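Local coordinates for protein peptidase, M20/M25/M40 family (Staphylococcus aureus, PDB 4EWT) that probably hydrolyses the amide bond of N-acylated amino acids, as a manganese-binding amidohydrolase of the M20/M25/M40 peptidase family, at residues Gly14-Ile19 and Met112-Glu117; Lys312-Ala317 and Gly381-Asp386. All coordinates share one frame; numbering follows the deposited sequence.

Both contacts join helices of the domain that holds the two manganese ions, and in each the axes of the short segments come within 9.5 Å. They share no helix, yet they adjoin: L115 CD1 of helix 105-120 lies 3.7 Å from G381 CA of helix 372-386, although the two centres are about 20 Å apart. Four of six touching residues are buried in either case. Interaction 1 is an oblique, roughly antiparallel pairing whose apolar middle is bordered by a lysine-glutamate salt bridge. Interaction 2 crosses more steeply, at 105°, and joins its helices by carbon contacts, with its polar groups bonded to residues outside the two segments.

Interaction 1: Gly14-Ile19 and Met112-Glu117; sequences GKMIEI and MLVLAE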
loop_
_atom_site.group_PDB
_atom_site.type_symbol
_atom_site.label_atom_id
_atom_site.label_comp_id
_atom_site.label_asym_id
_atom_site.label_seq_id
_atom_site.Cartn_x
_atom_site.Cartn_y
_atom_site.Cartn_z
ATOM N N GLY A 14 -8.143 -7.070 57.804
ATOM C CA GLY A 14 -6.719 -7.286 58.083
ATOM C C GLY A 14 -6.187 -8.618 57.579
ATOM O O GLY A 14 -5.055 -8.704 57.090
ATOM N N LYS A 15 -7.014 -9.636 57.668
ATOM C CA LYS A 15 -6.675 -10.955 57.214
ATOM C C LYS A 15 -6.579 -11.028 55.665
ATOM O O LYS A 15 -5.727 -11.698 55.131
ATOM C CB LYS A 15 -7.712 -11.939 57.752
ATOM C CG LYS A 15 -7.429 -13.384 57.599
ATOM C CD LYS A 15 -8.353 -14.148 58.508
ATOM C CE LYS A 15 -8.836 -15.465 57.965
ATOM N NZ LYS A 15 -8.266 -16.707 58.535
ATOM N N MET A 16 -7.489 -10.365 54.978
ATOM C CA MET A 16 -7.462 -10.316 53.500
ATOM C C MET A 16 -6.155 -9.693 53.025
ATOM O O MET A 16 -5.511 -10.198 52.106
ATOM C CB MET A 16 -8.617 -9.480 52.943
ATOM C CG MET A 16 -9.999 -9.901 53.388
ATOM S SD MET A 16 -11.247 -8.794 52.719
ATOM C CE MET A 16 -12.719 -9.450 53.491
ATOM N N ILE A 17 -5.778 -8.597 53.681
ATOM C CA ILE A 17 -4.592 -7.823 53.343
ATOM C C ILE A 17 -3.325 -8.651 53.564
ATOM O O ILE A 17 -2.475 -8.742 52.672
ATOM C CB ILE A 17 -4.580 -6.485 54.117
ATOM C CG1 ILE A 17 -5.713 -5.587 53.606
ATOM C CG2 ILE A 17 -3.225 -5.780 53.995
ATOM C CD1 ILE A 17 -6.082 -4.444 54.533
ATOM N N GLU A 18 -3.227 -9.264 54.742
ATOM C CA GLU A 18 -2.139 -10.178 55.094
ATOM C C GLU A 18 -2.025 -11.350 54.107
ATOM O O GLU A 18 -0.922 -11.752 53.732
ATOM C CB GLU A 18 -2.352 -10.675 56.530
ATOM C CG GLU A 18 -1.556 -11.899 56.951
ATOM C CD GLU A 18 -2.221 -12.618 58.103
ATOM O OE1 GLU A 18 -1.966 -12.244 59.267
ATOM O OE2 GLU A 18 -3.017 -13.551 57.846
ATOM N N ILE A 19 -3.165 -11.881 53.671
ATOM C CA ILE A 19 -3.168 -12.975 52.699
ATOM C C ILE A 19 -2.761 -12.516 51.287
ATOM O O ILE A 19 -2.025 -13.229 50.598
ATOM C CB ILE A 19 -4.518 -13.743 52.692
ATOM C CG1 ILE A 19 -4.663 -14.562 53.994
ATOM C CG2 ILE A 19 -4.622 -14.652 51.470
ATOM C CD1 ILE A 19 -6.088 -15.049 54.276
ATOM N N MET A 112 -11.574 -13.733 48.258
ATOM C CA MET A 112 -12.403 -14.921 48.079
ATOM C C MET A 112 -12.200 -15.945 49.198
ATOM O O MET A 112 -13.162 -16.559 49.664
ATOM C CB MET A 112 -12.136 -15.571 46.718
ATOM C CG MET A 112 -13.072 -16.741 46.416
ATOM S SD MET A 112 -14.814 -16.236 46.289
ATOM C CE MET A 112 -14.792 -15.528 44.623
ATOM N N LEU A 113 -10.952 -16.139 49.624
ATOM C CA LEU A 113 -10.687 -17.067 50.725
ATOM C C LEU A 113 -11.400 -16.618 51.999
ATOM O O LEU A 113 -12.038 -17.428 52.676
ATOM C CB LEU A 113 -9.178 -17.235 50.981
ATOM C CG LEU A 113 -8.307 -17.972 49.957
ATOM C CD1 LEU A 113 -6.857 -17.796 50.345
ATOM C CD2 LEU A 113 -8.649 -19.461 49.827
ATOM N N VAL A 114 -11.316 -15.328 52.303
ATOM C CA VAL A 114 -11.937 -14.777 53.508
ATOM C C VAL A 114 -13.470 -14.698 53.388
ATOM O O VAL A 114 -14.188 -14.908 54.368
ATOM C CB VAL A 114 -11.308 -13.406 53.895
ATOM C CG1 VAL A 114 -11.996 -12.805 55.118
ATOM C CG2 VAL A 114 -9.816 -13.565 54.157
ATOM N N LEU A 115 -13.970 -14.420 52.190
ATOM C CA LEU A 115 -15.407 -14.446 51.966
ATOM C C LEU A 115 -15.962 -15.863 52.106
ATOM O O LEU A 115 -17.035 -16.054 52.671
ATOM C CB LEU A 115 -15.757 -13.878 50.597
ATOM C CG LEU A 115 -17.224 -14.020 50.155
ATOM C CD1 LEU A 115 -18.171 -13.275 51.081
ATOM C CD2 LEU A 115 -17.384 -13.528 48.726
ATOM N N ALA A 116 -15.234 -16.844 51.576
ATOM C CA ALA A 116 -15.684 -18.233 51.607
ATOM C C ALA A 116 -15.774 -18.757 53.040
ATOM O O ALA A 116 -16.769 -19.384 53.415
ATOM C CB ALA A 116 -14.774 -19.108 50.766
ATOM N N GLU A 117 -14.738 -18.477 53.829
ATOM C CA GLU A 117 -14.719 -18.756 55.267
ATOM C C GLU A 117 -15.945 -18.153 55.944
ATOM O O GLU A 117 -16.625 -18.820 56.740
ATOM C CB GLU A 117 -13.438 -18.187 55.890
ATOM C CG GLU A 117 -13.414 -18.203 57.428
ATOM C CD GLU A 117 -12.180 -17.520 58.000
ATOM O OE1 GLU A 117 -12.326 -16.674 58.905
ATOM O OE2 GLU A 117 -11.063 -17.823 57.544
#
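V114 of helix 105-120 packs against M16 and I19 of helix 13-25 in the α/β metal-binding domain, whose mixed sheet lies beneath the first of these helices. That helix begins at H105, a manganese ligand, and on its sheet side M112 and A116 rest on V132 of strand 129-135. The axes of the short segments make 142° with each other, an oblique antiparallel crossing, and the nearest CA atoms are those of M16 and V114, 6.3 Å apart. V114 crosses M16 at about a right angle and touches it with both methyls. CG2 lies 3.7 Å from M16 CG, while CG1, anti to the backbone N (chi1 178°), meets the terminal M16 CE at 3.8 Å. V114 CG2 is also 4.0 Å from I19 CD1, and the other branch of that isoleucine, CG2, reaches L113 CD1 at 4.0 Å. M16 further touches L373 and A377 of helix 372-386, which places this seam next to a third helix.

At the partly exposed margin K15 and E117 meet tip to tip. Several lysines surround the carboxylate: K47 also pairs with OE2 and K12 with OE1, which would be expected to favour its charged form. K15 contributes a salt bridge whose hydrogen bond is weak, with NZ 3.2 Å from E117 OE2.

Interaction 2: Lys312-Ala317 and Gly381-Asp386; sequences KTLKEA and GTVVLD
T313 and D386 make the shortest carbon contact between 312-317 and 381-386. The methyl CG2 of T313, anti to its backbone N, lies 3.4 Å from D386 CB and 3.6 Å from D386 CG, so it presses on the root of the carboxylate while the two side chains pass at a slant. A methyl-methyl contact lies at the other end, where A317 CB stands 3.6 Å from T382 CG2.

Larger apolar groups meet at L314. Its CD2 touches two residues of the facing helix, 3.9 Å from V383 CG2 and 4.1 Å from T382 CB, and the same leucine also touches V323 on the outermost strand 322-325. V384, on helix 372-386, packs on L73 and I75 of strand 72-78. The contact therefore belongs to the helical layer of the metal-binding α/β domain, tying helix 304-316, which leans on an edge strand, to a helix laid against an inner one. The segment axes cross at 105°, close to perpendicular, and the nearest CA atoms are those of T313 and V383, 6.6 Å apart.

The polar atoms look elsewhere. T313 OG1, anti to the carbonyl carbon (chi1 -57°) and thus beside its own backbone N, hydrogen-bonds to the backbone O of Y309 one turn earlier. T382 OG1 does likewise with the O of E378. D386 OD2 is 3.5 Å from T313 OG1, but its hydrogen-bond partner is the hydroxyl OH of Y309, so Y309 serves both side chains, through its backbone O and its ring hydroxyl.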
loop_
_atom_site.group_PDB
_atom_site.type_symbol
_atom_site.label_atom_id
_atom_site.label_comp_id
_atom_site.label_asym_id
_atom_site.label_seq_id
_atom_site.Cartn_x
_atom_site.Cartn_y
_atom_site.Cartn_z
ATOM N N LYS A 312 -28.894 -4.629 40.464
ATOM C CA LYS A 312 -30.114 -4.271 41.187
ATOM C C LYS A 312 -29.937 -4.622 42.662
ATOM O O LYS A 312 -30.204 -3.802 43.545
ATOM C CB LYS A 312 -31.335 -4.991 40.592
ATOM C CG LYS A 312 -32.634 -4.841 41.394
ATOM C CD LYS A 312 -33.812 -5.548 40.725
ATOM C CE LYS A 312 -35.112 -5.257 41.465
ATOM N NZ LYS A 312 -36.313 -5.828 40.783
ATOM N N THR A 313 -29.464 -5.842 42.908
ATOM C CA THR A 313 -29.232 -6.350 44.255
ATOM C C THR A 313 -28.241 -5.470 45.022
ATOM O O THR A 313 -28.473 -5.132 46.180
ATOM C CB THR A 313 -28.723 -7.808 44.207
ATOM O OG1 THR A 313 -29.663 -8.628 43.497
ATOM C CG2 THR A 313 -28.528 -8.363 45.592
ATOM N N LEU A 314 -27.149 -5.084 44.365
ATOM C CA LEU A 314 -26.096 -4.311 45.023
ATOM C C LEU A 314 -26.509 -2.874 45.339
ATOM O O LEU A 314 -26.075 -2.311 46.342
ATOM C CB LEU A 314 -24.805 -4.326 44.203
ATOM C CG LEU A 314 -24.044 -5.649 44.098
ATOM C CD1 LEU A 314 -22.953 -5.549 43.036
ATOM C CD2 LEU A 314 -23.458 -6.058 45.440
ATOM N N LYS A 315 -27.339 -2.288 44.480
ATOM C CA LYS A 315 -27.829 -0.929 44.694
ATOM C C LYS A 315 -28.865 -0.894 45.816
ATOM O O LYS A 315 -28.935 0.072 46.575
ATOM C CB LYS A 315 -28.389 -0.337 43.393
ATOM C CG LYS A 315 -27.310 0.224 42.460
ATOM C CD LYS A 315 -27.888 0.851 41.190
ATOM C CE LYS A 315 -27.795 -0.087 39.990
ATOM N NZ LYS A 315 -28.480 0.444 38.771
ATOM N N GLU A 316 -29.636 -1.973 45.935
ATOM C CA GLU A 316 -30.705 -2.080 46.931
ATOM C C GLU A 316 -30.243 -2.514 48.324
ATOM O O GLU A 316 -31.037 -2.519 49.270
ATOM C CB GLU A 316 -31.781 -3.041 46.441
ATOM C CG GLU A 316 -32.737 -2.439 45.440
ATOM C CD GLU A 316 -33.783 -3.431 44.974
ATOM O OE1 GLU A 316 -33.938 -4.488 45.627
ATOM O OE2 GLU A 316 -34.452 -3.157 43.954
ATOM N N ALA A 317 -28.974 -2.889 48.449
ATOM C CA ALA A 317 -28.415 -3.296 49.740
ATOM C C ALA A 317 -27.854 -2.110 50.524
ATOM O O ALA A 317 -27.682 -2.195 51.740
ATOM C CB ALA A 317 -27.346 -4.353 49.543
ATOM N N GLY A 381 -20.435 -11.279 48.479
ATOM C CA GLY A 381 -21.223 -11.825 49.577
ATOM C C GLY A 381 -22.682 -11.395 49.557
ATOM O O GLY A 381 -23.581 -12.213 49.768
ATOM N N THR A 382 -22.909 -10.106 49.318
ATOM C CA THR A 382 -24.259 -9.550 49.219
ATOM C C THR A 382 -25.059 -10.248 48.117
ATOM O O THR A 382 -26.225 -10.605 48.306
ATOM C CB THR A 382 -24.212 -8.031 48.943
ATOM O OG1 THR A 382 -23.563 -7.370 50.039
ATOM C CG2 THR A 382 -25.617 -7.460 48.754
ATOM N N VAL A 383 -24.427 -10.446 46.966
ATOM C CA VAL A 383 -25.075 -11.161 45.875
ATOM C C VAL A 383 -25.400 -12.583 46.318
ATOM O O VAL A 383 -26.523 -13.044 46.143
ATOM C CB VAL A 383 -24.228 -11.141 44.594
ATOM C CG1 VAL A 383 -24.872 -11.993 43.510
ATOM C CG2 VAL A 383 -24.058 -9.708 44.113
ATOM N N VAL A 384 -24.431 -13.258 46.930
ATOM C CA VAL A 384 -24.637 -14.627 47.391
ATOM C C VAL A 384 -25.824 -14.758 48.348
ATOM O O VAL A 384 -26.615 -15.700 48.236
ATOM C CB VAL A 384 -23.365 -15.206 48.045
ATOM C CG1 VAL A 384 -23.649 -16.568 48.667
ATOM C CG2 VAL A 384 -22.241 -15.299 47.019
ATOM N N LEU A 385 -25.954 -13.814 49.279
ATOM C CA LEU A 385 -27.010 -13.894 50.287
ATOM C C LEU A 385 -28.394 -13.585 49.718
ATOM O O LEU A 385 -29.364 -14.249 50.080
ATOM C CB LEU A 385 -26.706 -13.018 51.507
ATOM C CG LEU A 385 -25.557 -13.401 52.452
ATOM C CD1 LEU A 385 -25.616 -12.496 53.663
ATOM C CD2 LEU A 385 -25.596 -14.865 52.893
ATOM N N ASP A 386 -28.484 -12.600 48.822
ATOM C CA ASP A 386 -29.755 -12.304 48.145
ATOM C C ASP A 386 -30.164 -13.418 47.187
ATOM O O ASP A 386 -31.265 -13.946 47.287
ATOM C CB ASP A 386 -29.718 -10.972 47.409
ATOM C CG ASP A 386 -31.090 -10.564 46.895
ATOM O OD1 ASP A 386 -31.883 -10.012 47.679
ATOM O OD2 ASP A 386 -31.381 -10.806 45.710
#